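Local coordinates for FACT-Spt16 (Cicer arietinum, PDB 5CE6), which is the N-terminal, aminopeptidase-like domain of the Spt16 subunit of the histone chaperone FACT and probably binds histones H3-H4, at residues N405-F410 with L428-I433. Numbering follows the deposited sequence.
Sequences NVSLGF and LLADTI. With ACT (acetate ion), chain C.
S407 lies directly across from A430 in the middle of an antiparallel hairpin, a non-hydrogen-bonded pair whose CA atoms approach to 3.9 Å. The methyl CB of A430 rests 3.6 Å from CB of S407. Two hydrogen-bonded pairs flank it: V406 with D431, and L408 with L429, where L429 N reaches L408 O on a nearly straight path (171° at the hydrogen). Between them, A430 CA sits 3.1 Å from V406 O, a weak CA-H...O contact beside the N-H...O bonds. V406 CG2 makes an apolar contact with I433 CD1 at 3.7 Å. Charged D431 shares the face of V406; salt bridges to R315 and K449 and hydrogen bonds with T444 and Q336 satisfy its buried carboxylate.

The open side is at S407 and L428, both partly exposed, whereas A430 beside them is buried against strand 309-319. With OG anti to the backbone N (chi1 177°), S407 brings OG to 3.1 Å from OXT of an acetate ion, probably from the crystallisation liquor, a possible but unsettled hydrogen bond.

In this pita-bread fold of the M24 family, strands 403-414 and 424-435 are central in a four-stranded antiparallel sheet, with 376-378 and 440-442 outermost. Helix 323-342 packs against V406, L408 and L429, on the face opposite strand 309-319.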
loop_
_atom_site.group_PDB
_atom_site.type_symbol
_atom_site.label_atom_id
_atom_site.label_comp_id
_atom_site.label_asym_id
_atom_site.label_seq_id
_atom_site.Cartn_x
_atom_site.Cartn_y
_atom_site.Cartn_z
ATOM N N ASN A 405 -7.175 -0.451 3.136
ATOM C CA ASN A 405 -6.609 -0.262 4.467
ATOM C C ASN A 405 -7.399 0.887 5.062
ATOM O O ASN A 405 -7.160 2.041 4.720
ATOM C CB ASN A 405 -5.107 0.100 4.339
ATOM C CG ASN A 405 -4.471 0.523 5.667
ATOM O OD1 ASN A 405 -4.964 0.182 6.742
ATOM N ND2 ASN A 405 -3.353 1.249 5.585
ATOM N N VAL A 406 -8.410 0.559 5.873
ATOM C CA VAL A 406 -9.237 1.555 6.524
ATOM C C VAL A 406 -8.551 1.919 7.824
ATOM O O VAL A 406 -8.595 1.167 8.796
ATOM C CB VAL A 406 -10.659 1.034 6.797
ATOM C CG1 VAL A 406 -11.501 2.099 7.494
ATOM C CG2 VAL A 406 -11.320 0.606 5.486
ATOM N N SER A 407 -7.920 3.088 7.821
ATOM C CA SER A 407 -7.013 3.489 8.884
ATOM C C SER A 407 -7.428 4.895 9.276
ATOM O O SER A 407 -7.324 5.832 8.484
ATOM C CB SER A 407 -5.561 3.445 8.370
ATOM O OG SER A 407 -4.617 3.891 9.351
ATOM N N LEU A 408 -7.950 5.019 10.491
ATOM C CA LEU A 408 -8.563 6.256 10.935
ATOM C C LEU A 408 -8.051 6.604 12.330
ATOM O O LEU A 408 -7.911 5.723 13.194
ATOM C CB LEU A 408 -10.089 6.075 10.961
ATOM C CG LEU A 408 -10.903 7.327 11.286
ATOM C CD1 LEU A 408 -10.835 8.318 10.136
ATOM C CD2 LEU A 408 -12.354 6.959 11.603
ATOM N N GLY A 409 -7.740 7.878 12.550
ATOM C CA GLY A 409 -7.200 8.274 13.832
ATOM C C GLY A 409 -7.654 9.614 14.357
ATOM O O GLY A 409 -8.337 10.385 13.675
ATOM N N PHE A 410 -7.280 9.884 15.604
ATOM C CA PHE A 410 -7.398 11.216 16.174
ATOM C C PHE A 410 -5.990 11.694 16.442
ATOM O O PHE A 410 -5.206 10.969 17.063
ATOM C CB PHE A 410 -8.162 11.176 17.495
ATOM C CG PHE A 410 -9.653 11.226 17.348
ATOM C CD1 PHE A 410 -10.263 12.284 16.691
ATOM C CD2 PHE A 410 -10.449 10.215 17.889
ATOM C CE1 PHE A 410 -11.659 12.339 16.576
ATOM C CE2 PHE A 410 -11.834 10.255 17.782
ATOM C CZ PHE A 410 -12.444 11.311 17.118
ATOM N N LEU A 428 -5.333 5.490 17.045
ATOM C CA LEU A 428 -5.349 4.949 15.681
ATOM C C LEU A 428 -5.980 3.567 15.616
ATOM O O LEU A 428 -5.677 2.688 16.441
ATOM C CB LEU A 428 -3.914 4.898 15.140
ATOM C CG LEU A 428 -3.774 4.329 13.726
ATOM C CD1 LEU A 428 -4.430 5.268 12.723
ATOM C CD2 LEU A 428 -2.295 4.158 13.413
ATOM N N LEU A 429 -6.857 3.371 14.633
ATOM C CA LEU A 429 -7.422 2.061 14.339
ATOM C C LEU A 429 -7.281 1.791 12.853
ATOM O O LEU A 429 -7.617 2.644 12.031
ATOM C CB LEU A 429 -8.902 1.997 14.728
ATOM C CG LEU A 429 -9.211 1.864 16.214
ATOM C CD1 LEU A 429 -10.718 1.946 16.430
ATOM C CD2 LEU A 429 -8.688 0.531 16.725
ATOM N N ALA A 430 -6.790 0.611 12.498
ATOM C CA ALA A 430 -6.729 0.236 11.086
ATOM C C ALA A 430 -7.084 -1.216 10.894
ATOM O O ALA A 430 -6.702 -2.075 11.694
ATOM C CB ALA A 430 -5.348 0.521 10.485
ATOM N N ASP A 431 -7.806 -1.480 9.810
ATOM C CA ASP A 431 -8.059 -2.849 9.372
ATOM C C ASP A 431 -7.960 -2.974 7.866
ATOM O O ASP A 431 -8.068 -1.979 7.149
ATOM C CB ASP A 431 -9.457 -3.298 9.794
ATOM C CG ASP A 431 -9.548 -3.611 11.266
ATOM O OD1 ASP A 431 -9.164 -4.733 11.660
ATOM O OD2 ASP A 431 -9.991 -2.741 12.024
ATOM N N THR A 432 -7.801 -4.211 7.387
ATOM C CA THR A 432 -7.817 -4.483 5.940
ATOM C C THR A 432 -9.166 -5.080 5.590
ATOM O O THR A 432 -9.620 -6.027 6.234
ATOM C CB THR A 432 -6.701 -5.437 5.525
ATOM O OG1 THR A 432 -5.455 -4.871 5.928
ATOM C CG2 THR A 432 -6.685 -5.622 4.014
ATOM N N ILE A 433 -9.840 -4.497 4.605
ATOM C CA ILE A 433 -11.175 -4.999 4.258
ATOM C C ILE A 433 -11.261 -5.332 2.773
ATOM O O ILE A 433 -10.597 -4.694 1.951
ATOM C CB ILE A 433 -12.291 -4.023 4.658
ATOM C CG1 ILE A 433 -12.331 -2.826 3.718
ATOM C CG2 ILE A 433 -12.151 -3.572 6.128
ATOM C CD1 ILE A 433 -13.551 -1.955 3.954
HETATM C C ACT C . -4.246 7.673 8.015
HETATM O O ACT C . -5.268 7.439 7.317
HETATM O OXT ACT C . -4.051 6.924 9.006
HETATM C CH3 ACT C . -3.289 8.777 7.663
#